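PDB 1T9F: protein 1d10 from Caenorhabditis elegans, which is of unknown function but folds as a MIR-domain beta-trefoil of the SDF2 type, consistent with a role in the secretory pathway. Local coordinates for residues D5-F15 / E125-L134. Residues are numbered along the deposited sequence; the frame is centred on the assembly and turned at random.
Sequences DFVTCYSVLKF and EWLESEQFKL
V7 and W126 join the two segments through both backbone and side chain. V7 N donates to W126 O (2.7 Å), and E128 N to D5 O (3.0 Å); together they make a single beta bridge pairing F6 with L127. V7 sets CG2 over one face of the W126 indole, 3.5 Å from the centroid of the five-membered ring and almost on its normal, a CH-pi contact. CG1, anti to the backbone N (chi1 -179°), reaches the six-membered ring, with V7 CG1 3.8 Å from W126 CE3. Deeper in, F15 meets the indole edge, its CE2 3.8 Å from W126 CH2, and lies rim to rim with F132, ring planes at 75° and centroids 5.8 Å apart. At the more exposed end, the D5 carboxylate crosses L127, with D5 OD2 3.4 Å from L127 CB. The F6 ring runs alongside the E125 carboxylate. The contact links the first and last MIR repeats of the beta-trefoil: strands 12-17 and 131-136 belong to its barrel, where V174 of strand 172-175 touches W126 and F132, while I55 of strand 53-57 packs against V7 and W126.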
loop_
_atom_site.group_PDB
_atom_site.type_symbol
_atom_site.label_atom_id
_atom_site.label_comp_id
_atom_site.label_asym_id
_atom_site.label_seq_id
_atom_site.Cartn_x
_atom_site.Cartn_y
_atom_site.Cartn_z
ATOM N N ASP A 5 3.554 -19.209 8.239
ATOM C CA ASP A 5 4.483 -18.124 7.938
ATOM C C ASP A 5 3.642 -16.881 7.656
ATOM O O ASP A 5 3.963 -16.076 6.780
ATOM C CB ASP A 5 5.341 -18.470 6.711
ATOM C CG ASP A 5 4.529 -18.557 5.420
ATOM O OD1 ASP A 5 5.130 -18.840 4.361
ATOM O OD2 ASP A 5 3.297 -18.345 5.457
ATOM N N PHE A 6 2.560 -16.734 8.413
ATOM C CA PHE A 6 1.641 -15.617 8.237
ATOM C C PHE A 6 2.180 -14.239 8.586
ATOM O O PHE A 6 3.112 -14.092 9.371
ATOM C CB PHE A 6 0.350 -15.871 9.022
ATOM C CG PHE A 6 0.575 -16.341 10.428
ATOM C CD1 PHE A 6 1.217 -15.530 11.356
ATOM C CD2 PHE A 6 0.138 -17.598 10.827
ATOM C CE1 PHE A 6 1.421 -15.967 12.670
ATOM C CE2 PHE A 6 0.337 -18.043 12.134
ATOM C CZ PHE A 6 0.980 -17.225 13.057
ATOM N N VAL A 7 1.571 -13.230 7.972
ATOM C CA VAL A 7 1.934 -11.838 8.189
ATOM C C VAL A 7 1.278 -11.425 9.497
ATOM O O VAL A 7 0.104 -11.722 9.723
ATOM C CB VAL A 7 1.403 -10.957 7.045
ATOM C CG1 VAL A 7 1.810 -9.520 7.268
ATOM C CG2 VAL A 7 1.933 -11.468 5.713
ATOM N N THR A 8 2.027 -10.735 10.349
ATOM C CA THR A 8 1.513 -10.340 11.655
ATOM C C THR A 8 1.304 -8.846 11.863
ATOM O O THR A 8 1.917 -8.009 11.198
ATOM C CB THR A 8 2.435 -10.865 12.768
ATOM O OG1 THR A 8 3.711 -10.222 12.673
ATOM C CG2 THR A 8 2.628 -12.374 12.626
ATOM N N CYS A 9 0.443 -8.522 12.816
ATOM C CA CYS A 9 0.127 -7.139 13.117
ATOM C C CYS A 9 1.347 -6.408 13.677
ATOM O O CYS A 9 2.057 -6.934 14.525
ATOM C CB CYS A 9 -1.033 -7.095 14.102
ATOM S SG CYS A 9 -2.133 -5.676 13.850
ATOM N N TYR A 10 1.574 -5.197 13.179
ATOM C CA TYR A 10 2.706 -4.350 13.555
ATOM C C TYR A 10 4.036 -4.821 12.979
ATOM O O TYR A 10 5.093 -4.301 13.334
ATOM C CB TYR A 10 2.813 -4.203 15.077
ATOM C CG TYR A 10 1.676 -3.401 15.657
ATOM C CD1 TYR A 10 1.399 -2.117 15.191
ATOM C CD2 TYR A 10 0.852 -3.938 16.640
ATOM C CE1 TYR A 10 0.323 -1.390 15.688
ATOM C CE2 TYR A 10 -0.222 -3.225 17.143
ATOM C CZ TYR A 10 -0.483 -1.953 16.666
ATOM O OH TYR A 10 -1.551 -1.253 17.170
ATOM N N SER A 11 3.993 -5.813 12.098
ATOM C CA SER A 11 5.227 -6.270 11.476
ATOM C C SER A 11 5.611 -5.168 10.484
ATOM O O SER A 11 4.759 -4.381 10.069
ATOM C CB SER A 11 5.000 -7.600 10.749
ATOM O OG SER A 11 3.967 -7.487 9.789
ATOM N N VAL A 12 6.889 -5.091 10.130
ATOM C CA VAL A 12 7.365 -4.084 9.185
ATOM C C VAL A 12 7.902 -4.829 7.982
ATOM O O VAL A 12 8.731 -5.726 8.130
ATOM C CB VAL A 12 8.512 -3.236 9.768
ATOM C CG1 VAL A 12 9.032 -2.280 8.714
ATOM C CG2 VAL A 12 8.029 -2.461 10.969
ATOM N N LEU A 13 7.449 -4.456 6.794
ATOM C CA LEU A 13 7.900 -5.145 5.594
ATOM C C LEU A 13 7.783 -4.318 4.322
ATOM O O LEU A 13 7.335 -3.173 4.354
ATOM C CB LEU A 13 7.114 -6.451 5.458
ATOM C CG LEU A 13 5.649 -6.337 5.879
ATOM C CD1 LEU A 13 4.901 -5.567 4.831
ATOM C CD2 LEU A 13 5.030 -7.706 6.074
ATOM N N LYS A 14 8.211 -4.907 3.211
ATOM C CA LYS A 14 8.155 -4.263 1.906
ATOM C C LYS A 14 7.062 -4.925 1.080
ATOM O O LYS A 14 6.841 -6.132 1.190
ATOM C CB LYS A 14 9.487 -4.425 1.168
ATOM C CG LYS A 14 10.687 -3.832 1.875
ATOM C CD LYS A 14 11.968 -4.439 1.316
ATOM C CE LYS A 14 13.190 -3.959 2.069
ATOM N NZ LYS A 14 14.346 -4.888 1.870
ATOM N N PHE A 15 6.378 -4.132 0.261
ATOM C CA PHE A 15 5.328 -4.632 -0.614
ATOM C C PHE A 15 5.865 -4.577 -2.037
ATOM O O PHE A 15 6.074 -3.496 -2.590
ATOM C CB PHE A 15 4.063 -3.776 -0.497
ATOM C CG PHE A 15 3.329 -3.958 0.807
ATOM C CD1 PHE A 15 3.801 -3.373 1.976
ATOM C CD2 PHE A 15 2.200 -4.764 0.873
ATOM C CE1 PHE A 15 3.163 -3.594 3.190
ATOM C CE2 PHE A 15 1.552 -4.996 2.083
ATOM C CZ PHE A 15 2.036 -4.412 3.244
ATOM N N GLU A 125 -5.779 -16.423 6.382
ATOM C CA GLU A 125 -4.611 -16.099 7.177
ATOM C C GLU A 125 -3.511 -15.689 6.209
ATOM O O GLU A 125 -2.892 -16.527 5.550
ATOM C CB GLU A 125 -4.176 -17.293 8.033
ATOM C CG GLU A 125 -3.823 -16.880 9.453
ATOM C CD GLU A 125 -3.776 -18.042 10.424
ATOM O OE1 GLU A 125 -3.663 -17.777 11.638
ATOM O OE2 GLU A 125 -3.850 -19.212 9.984
ATOM N N TRP A 126 -3.312 -14.379 6.115
ATOM C CA TRP A 126 -2.318 -13.776 5.245
ATOM C C TRP A 126 -0.968 -14.454 5.399
ATOM O O TRP A 126 -0.314 -14.308 6.427
ATOM C CB TRP A 126 -2.202 -12.291 5.586
ATOM C CG TRP A 126 -1.466 -11.462 4.587
ATOM C CD1 TRP A 126 -0.894 -11.884 3.420
ATOM C CD2 TRP A 126 -1.231 -10.054 4.665
ATOM N NE1 TRP A 126 -0.315 -10.818 2.767
ATOM C CE2 TRP A 126 -0.507 -9.682 3.508
ATOM C CE3 TRP A 126 -1.562 -9.066 5.604
ATOM C CZ2 TRP A 126 -0.109 -8.364 3.267
ATOM C CZ3 TRP A 126 -1.163 -7.755 5.362
ATOM C CH2 TRP A 126 -0.444 -7.418 4.201
ATOM N N LEU A 127 -0.558 -15.197 4.372
ATOM C CA LEU A 127 0.722 -15.902 4.383
ATOM C C LEU A 127 1.757 -15.071 3.627
ATOM O O LEU A 127 1.469 -14.501 2.573
ATOM C CB LEU A 127 0.579 -17.274 3.715
ATOM C CG LEU A 127 -0.513 -18.221 4.222
ATOM C CD1 LEU A 127 -0.573 -19.449 3.323
ATOM C CD2 LEU A 127 -0.239 -18.621 5.665
ATOM N N GLU A 128 2.965 -15.009 4.170
ATOM C CA GLU A 128 4.041 -14.240 3.564
ATOM C C GLU A 128 4.462 -14.778 2.198
ATOM O O GLU A 128 5.135 -14.086 1.432
ATOM C CB GLU A 128 5.243 -14.228 4.508
ATOM C CG GLU A 128 6.384 -13.335 4.062
ATOM C CD GLU A 128 7.399 -13.116 5.165
ATOM O OE1 GLU A 128 6.971 -12.762 6.285
ATOM O OE2 GLU A 128 8.611 -13.287 4.914
ATOM N N SER A 129 4.048 -16.004 1.892
ATOM C CA SER A 129 4.410 -16.656 0.635
ATOM C C SER A 129 3.363 -16.547 -0.468
ATOM O O SER A 129 3.532 -17.118 -1.546
ATOM C CB SER A 129 4.679 -18.135 0.892
ATOM O OG SER A 129 3.480 -18.783 1.284
ATOM N N GLU A 130 2.283 -15.825 -0.217
ATOM C CA GLU A 130 1.253 -15.728 -1.231
ATOM C C GLU A 130 1.127 -14.336 -1.819
ATOM O O GLU A 130 1.595 -13.354 -1.240
ATOM C CB GLU A 130 -0.090 -16.164 -0.649
ATOM C CG GLU A 130 -0.761 -15.123 0.223
ATOM C CD GLU A 130 -1.881 -15.708 1.059
ATOM O OE1 GLU A 130 -1.580 -16.272 2.131
ATOM O OE2 GLU A 130 -3.056 -15.617 0.640
ATOM N N GLN A 131 0.508 -14.262 -2.990
ATOM C CA GLN A 131 0.297 -12.980 -3.621
ATOM C C GLN A 131 -1.027 -12.512 -3.052
ATOM O O GLN A 131 -1.803 -13.318 -2.535
ATOM C CB GLN A 131 0.209 -13.113 -5.141
ATOM C CG GLN A 131 1.439 -13.731 -5.770
ATOM C CD GLN A 131 1.694 -13.231 -7.175
ATOM O OE1 GLN A 131 0.765 -12.928 -7.919
ATOM N NE2 GLN A 131 2.964 -13.151 -7.551
ATOM N N PHE A 132 -1.285 -11.215 -3.139
ATOM C CA PHE A 132 -2.514 -10.671 -2.604
ATOM C C PHE A 132 -2.839 -9.347 -3.262
ATOM O O PHE A 132 -2.023 -8.784 -3.990
ATOM C CB PHE A 132 -2.369 -10.449 -1.090
ATOM C CG PHE A 132 -1.298 -9.444 -0.717
ATOM C CD1 PHE A 132 0.042 -9.821 -0.640
ATOM C CD2 PHE A 132 -1.628 -8.112 -0.474
ATOM C CE1 PHE A 132 1.043 -8.880 -0.328
ATOM C CE2 PHE A 132 -0.640 -7.170 -0.164
ATOM C CZ PHE A 132 0.693 -7.553 -0.092
ATOM N N LYS A 133 -4.048 -8.866 -3.018
ATOM C CA LYS A 133 -4.459 -7.574 -3.525
ATOM C C LYS A 133 -4.892 -6.779 -2.300
ATOM O O LYS A 133 -5.100 -7.346 -1.219
ATOM C CB LYS A 133 -5.626 -7.710 -4.506
ATOM C CG LYS A 133 -5.240 -8.338 -5.831
ATOM C CD LYS A 133 -6.448 -8.561 -6.714
ATOM C CE LYS A 133 -7.010 -9.969 -6.549
ATOM N NZ LYS A 133 -6.077 -11.012 -7.074
ATOM N N LEU A 134 -5.002 -5.470 -2.457
ATOM C CA LEU A 134 -5.439 -4.607 -1.374
ATOM C C LEU A 134 -6.545 -3.750 -1.939
ATOM O O LEU A 134 -6.327 -2.963 -2.858
ATOM C CB LEU A 134 -4.302 -3.716 -0.869
ATOM C CG LEU A 134 -3.230 -4.350 0.018
ATOM C CD1 LEU A 134 -2.176 -3.287 0.345
ATOM C CD2 LEU A 134 -3.848 -4.892 1.303
#